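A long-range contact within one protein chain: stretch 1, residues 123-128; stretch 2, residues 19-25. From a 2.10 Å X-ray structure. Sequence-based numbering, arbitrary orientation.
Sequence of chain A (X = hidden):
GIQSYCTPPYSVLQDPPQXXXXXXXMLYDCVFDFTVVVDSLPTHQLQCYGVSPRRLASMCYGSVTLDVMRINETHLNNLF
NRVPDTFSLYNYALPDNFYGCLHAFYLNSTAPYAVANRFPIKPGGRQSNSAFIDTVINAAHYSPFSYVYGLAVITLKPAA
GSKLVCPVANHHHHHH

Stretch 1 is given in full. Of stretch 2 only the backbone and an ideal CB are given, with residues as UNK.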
ATOM      1  N   PRO A 123      -7.162 -11.699   5.184  1.00 24.42           N
ATOM      2  CA  PRO A 123      -7.231 -10.263   4.886  1.00 22.30           C
ATOM      3  C   PRO A 123      -6.400  -9.439   5.869  1.00 23.73           C
ATOM      4  O   PRO A 123      -6.473  -9.662   7.076  1.00 21.62           O
ATOM      5  CB  PRO A 123      -8.720  -9.954   5.023  1.00 22.62           C
ATOM      6  CG  PRO A 123      -9.387 -11.232   4.634  1.00 25.11           C
ATOM      7  CD  PRO A 123      -8.496 -12.329   5.165  1.00 20.90           C
ATOM      8  N   GLY A 124      -5.603  -8.514   5.344  1.00 18.76           N
ATOM      9  CA  GLY A 124      -4.711  -7.712   6.162  1.00 18.45           C
ATOM     10  C   GLY A 124      -3.464  -8.465   6.592  1.00 19.55           C
ATOM     11  O   GLY A 124      -2.624  -7.925   7.308  1.00 17.88           O
ATOM     12  N   GLY A 125      -3.340  -9.711   6.147  1.00 14.78           N
ATOM     13  CA  GLY A 125      -2.235 -10.564   6.557  1.00 17.81           C
ATOM     14  C   GLY A 125      -1.075 -10.606   5.576  1.00 17.23           C
ATOM     15  O   GLY A 125      -1.034  -9.851   4.606  1.00 14.77           O
ATOM     16  N   ARG A 126      -0.132 -11.505   5.834  1.00 17.08           N
ATOM     17  CA  ARG A 126       1.078 -11.621   5.026  1.00 12.32           C
ATOM     18  C   ARG A 126       1.666 -13.018   5.142  1.00 14.44           C
ATOM     19  O   ARG A 126       1.335 -13.761   6.063  1.00 13.76           O
ATOM     20  CB  ARG A 126       2.119 -10.587   5.467  1.00 14.46           C
ATOM     21  CG  ARG A 126       2.572 -10.761   6.916  1.00 16.46           C
ATOM     22  CD  ARG A 126       3.849  -9.992   7.229  1.00 12.17           C
ATOM     23  NE  ARG A 126       3.660  -8.544   7.206  1.00 11.54           N
ATOM     24  CZ  ARG A 126       3.997  -7.764   6.186  1.00 15.37           C
ATOM     25  NH1 ARG A 126       4.544  -8.291   5.098  1.00 10.99           N
ATOM     26  NH2 ARG A 126       3.791  -6.455   6.253  1.00 15.97           N
ATOM     27  N   GLN A 127       2.541 -13.374   4.209  1.00 10.16           N
ATOM     28  CA  GLN A 127       3.343 -14.577   4.358  1.00 14.41           C
ATOM     29  C   GLN A 127       4.319 -14.340   5.499  1.00 14.83           C
ATOM     30  O   GLN A 127       4.916 -13.268   5.591  1.00 17.72           O
ATOM     31  CB  GLN A 127       4.086 -14.912   3.063  1.00  9.76           C
ATOM     32  CG  GLN A 127       3.178 -15.173   1.872  1.00  8.79           C
ATOM     33  CD  GLN A 127       2.409 -16.477   1.987  1.00 13.14           C
ATOM     34  OE1 GLN A 127       2.709 -17.320   2.833  1.00 15.32           O
ATOM     35  NE2 GLN A 127       1.413 -16.650   1.128  1.00  7.36           N
ATOM     36  N   SER A 128       4.474 -15.327   6.374  1.00 16.59           N
ATOM     37  CA  SER A 128       5.319 -15.156   7.553  1.00 20.02           C
ATOM     38  C   SER A 128       6.468 -16.164   7.605  1.00 19.31           C
ATOM     39  O   SER A 128       7.442 -15.964   8.330  1.00 24.11           O
ATOM     40  CB  SER A 128       4.476 -15.259   8.828  1.00 20.81           C
ATOM     41  OG  SER A 128       3.740 -16.470   8.867  1.00 31.00           O
ATOM     42  N   UNK A  19       5.371  -7.741  -3.525  1.00 18.95           N
ATOM     43  CA  UNK A  19       4.117  -7.877  -2.775  1.00 13.66           C
ATOM     44  C   UNK A  19       4.164  -8.978  -1.719  1.00 14.68           C
ATOM     45  O   UNK A  19       3.468  -8.873  -0.706  1.00 14.24           O
ATOM     46  CB  UNK A  19       2.965  -8.155  -3.742  1.00 13.66           C
ATOM     47  N   UNK A  20       4.978 -10.007  -1.938  1.00 14.04           N
ATOM     48  CA  UNK A  20       5.104 -11.073  -0.950  1.00 10.79           C
ATOM     49  C   UNK A  20       5.700 -10.526   0.355  1.00 10.24           C
ATOM     50  O   UNK A  20       5.425 -11.047   1.434  1.00 12.99           O
ATOM     51  CB  UNK A  20       5.969 -12.209  -1.499  1.00 10.79           C
ATOM     52  N   UNK A  21       6.490  -9.455   0.262  1.00 12.50           N
ATOM     53  CA  UNK A  21       7.029  -8.807   1.460  1.00 10.18           C
ATOM     54  C   UNK A  21       6.648  -7.326   1.544  1.00 14.76           C
ATOM     55  O   UNK A  21       7.503  -6.474   1.791  1.00 15.47           O
ATOM     56  CB  UNK A  21       8.552  -8.948   1.486  1.00 10.18           C
ATOM     57  N   UNK A  22       5.366  -7.029   1.343  1.00 11.99           N
ATOM     58  CA  UNK A  22       4.858  -5.659   1.423  1.00 13.27           C
ATOM     59  C   UNK A  22       5.158  -5.034   2.781  1.00 14.09           C
ATOM     60  O   UNK A  22       5.228  -5.739   3.792  1.00 13.67           O
ATOM     61  CB  UNK A  22       3.351  -5.635   1.159  1.00 13.27           C
ATOM     62  N   UNK A  23       5.327  -3.714   2.813  1.00 13.27           N
ATOM     63  CA  UNK A  23       5.715  -3.066   4.068  1.00 19.08           C
ATOM     64  C   UNK A  23       4.650  -2.130   4.624  1.00 20.27           C
ATOM     65  O   UNK A  23       3.967  -1.437   3.882  1.00 16.87           O
ATOM     66  CB  UNK A  23       7.013  -2.283   3.862  1.00 19.08           C
ATOM     67  N   UNK A  24       4.523  -2.114   5.947  1.00 17.80           N
ATOM     68  CA  UNK A  24       3.530  -1.278   6.612  1.00 16.97           C
ATOM     69  C   UNK A  24       4.181  -0.175   7.436  1.00 20.63           C
ATOM     70  O   UNK A  24       5.185  -0.399   8.108  1.00 14.56           O
ATOM     71  CB  UNK A  24       2.633  -2.135   7.507  1.00 16.97           C
ATOM     72  N   UNK A  25       3.603   1.019   7.369  1.00 16.77           N
ATOM     73  CA  UNK A  25       4.033   2.136   8.200  1.00 21.10           C
ATOM     74  C   UNK A  25       2.826   2.719   8.921  1.00 25.37           C
ATOM     75  O   UNK A  25       1.837   3.096   8.292  1.00 24.34           O
ATOM     76  CB  UNK A  25       4.734   3.207   7.361  1.00 21.10           C
TER

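Position 19 is visible only as a backbone, part of a short 3-10 segment with phi/psi of -60/-28 and no atom of stretch 1 within 5.5 Å of its ideal CB. Stretch 1 therefore places no demand on it, and many residues would do; the phi also lies where a proline ring is comfortable. The residue is Pro19, which makes no contact with stretch 1.

At position 20 the backbone continues the 3-10 segment, and CA-to-CB points sideways. The ideal CB lies 5.3 Å from Gln127 CG, an aliphatic part of that side chain, so a modest apolar residue such as valine, isoleucine or leucine could close the gap. Val20 does so: its CG2 comes to 4.0 Å from Gln127 CG, a van der Waals contact. The backbone also takes part, since Val20 O accepts from two waters, one of which accepts from Gln127 N, while the other donates to Gln127 O and accepts from Arg126 NH1. Water thus fills a space that the two backbones do not close directly.

Position 21 has its CB directed away, 5.4 Å from Arg126 NH1, and phi/psi of -123/48. Little is asked of the side chain by stretch 1, and small, polar or branched residues are all plausible. The residue is Val21.

At position 22 the carbonyl oxygen already receives both ends of the Arg126 guanidinium, with NH1 and NH2 each 2.9 Å from the O of residue 22. The CB points sideways, but beyond it lie one face of that guanidinium and the carbonyl oxygen of Gly125. A flat, electron-rich ring would suit the cation's face: phenylalanine or tyrosine could be considered, but tryptophan combines a broad surface with an N-H donor. The residue is Trp22, with chi1 of 61° (p). The guanidinium lies flat on it, the planes 23° apart, and Arg126 CZ sits 3.8 Å from the centroid of the six-membered ring, a cation-pi arrangement. At the ring's edge, Trp22 NE1 donates a weak hydrogen bond to Gly125 O at 3.3 Å. One residue therefore holds Arg126 twice, by its carbonyl and by its ring.

Position 23 enters a strand with CA-to-CB pointing away and nothing of stretch 1 within 5.5 Å of the ideal CB. Almost any strand-compatible side chain would be tolerated here, long polar ones included. It is Arg23.

At position 24 the strand alternation brings CB toward stretch 1, 4.6 Å from Arg126 NH2. The nearby positive charge might suggest an acidic or neutral polar residue, yet a long side chain could pass it and approach Gly124, whose carbonyl offers an acceptor. The residue is Arg24, extended through chi1 and chi2 and bent at chi3 (m); its NH1 donates to a water 2.9 Å away, which in turn donates to Gly124 O at 2.6 Å.

Position 25 continues the strand out of reach of stretch 1, which leaves its identity open, beta-branched and aromatic residues being common in strands. It is Tyr25.

Stretch 2 (19-25) PVVWRRY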
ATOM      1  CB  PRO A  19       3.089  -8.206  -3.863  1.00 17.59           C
ATOM      2  CG  PRO A  19       3.882  -8.684  -5.025  1.00 17.83           C
ATOM      3  CD  PRO A  19       5.175  -7.943  -4.969  1.00 17.08           C
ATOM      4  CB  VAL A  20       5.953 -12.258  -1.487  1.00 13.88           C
ATOM      5  CG1 VAL A  20       7.402 -11.847  -1.718  1.00 12.91           C
ATOM      6  CG2 VAL A  20       5.875 -13.445  -0.539  1.00 15.70           C
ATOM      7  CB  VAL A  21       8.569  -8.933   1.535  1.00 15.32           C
ATOM      8  CG1 VAL A  21       8.958 -10.331   1.959  1.00 15.93           C
ATOM      9  CG2 VAL A  21       9.216  -8.576   0.198  1.00 14.25           C
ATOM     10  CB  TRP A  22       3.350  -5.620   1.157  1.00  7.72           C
ATOM     11  CG  TRP A  22       2.510  -6.410   2.137  1.00 12.61           C
ATOM     12  CD1 TRP A  22       2.167  -7.729   2.045  1.00 11.22           C
ATOM     13  CD2 TRP A  22       1.894  -5.922   3.340  1.00 12.60           C
ATOM     14  NE1 TRP A  22       1.384  -8.093   3.113  1.00 11.82           N
ATOM     15  CE2 TRP A  22       1.201  -7.002   3.923  1.00 12.89           C
ATOM     16  CE3 TRP A  22       1.860  -4.679   3.977  1.00 15.05           C
ATOM     17  CZ2 TRP A  22       0.488  -6.879   5.113  1.00 11.94           C
ATOM     18  CZ3 TRP A  22       1.149  -4.558   5.162  1.00 12.51           C
ATOM     19  CH2 TRP A  22       0.473  -5.652   5.716  1.00 11.15           C
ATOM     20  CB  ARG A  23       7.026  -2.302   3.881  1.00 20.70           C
ATOM     21  CG  ARG A  23       8.261  -3.169   4.065  1.00 30.74           C
ATOM     22  CD  ARG A  23       9.358  -2.776   3.094  1.00 44.00           C
ATOM     23  NE  ARG A  23      10.647  -2.592   3.752  1.00 59.67           N
ATOM     24  CZ  ARG A  23      11.808  -2.555   3.107  1.00 63.59           C
ATOM     25  NH1 ARG A  23      11.838  -2.705   1.789  1.00 53.91           N
ATOM     26  NH2 ARG A  23      12.938  -2.379   3.778  1.00 59.39           N
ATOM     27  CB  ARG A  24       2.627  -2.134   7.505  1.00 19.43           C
ATOM     28  CG  ARG A  24       1.754  -1.340   8.473  1.00 18.95           C
ATOM     29  CD  ARG A  24       0.576  -2.172   8.950  1.00 20.57           C
ATOM     30  NE  ARG A  24      -0.356  -2.445   7.858  1.00 22.60           N
ATOM     31  CZ  ARG A  24      -1.441  -3.206   7.970  1.00 24.19           C
ATOM     32  NH1 ARG A  24      -1.739  -3.783   9.127  1.00 21.31           N
ATOM     33  NH2 ARG A  24      -2.228  -3.393   6.918  1.00 21.56           N
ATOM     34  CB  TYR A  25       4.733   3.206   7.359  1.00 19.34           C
ATOM     35  CG  TYR A  25       5.905   2.670   6.568  1.00 26.70           C
ATOM     36  CD1 TYR A  25       7.187   2.676   7.101  1.00 27.80           C
ATOM     37  CD2 TYR A  25       5.727   2.145   5.293  1.00 24.24           C
ATOM     38  CE1 TYR A  25       8.261   2.178   6.384  1.00 22.96           C
ATOM     39  CE2 TYR A  25       6.791   1.646   4.571  1.00 22.15           C
ATOM     40  CZ  TYR A  25       8.055   1.664   5.118  1.00 29.49           C
ATOM     41  OH  TYR A  25       9.115   1.167   4.396  1.00 35.48           O
TER
HETATM   42  O   HOH W   1       2.666 -11.700   1.894  1.00 12.61           O
HETATM   43  O   HOH W   2       5.526 -11.024   4.296  1.00 19.59           O
HETATM   44  O   HOH W   3      -3.448  -6.073   8.962  1.00 26.36           O
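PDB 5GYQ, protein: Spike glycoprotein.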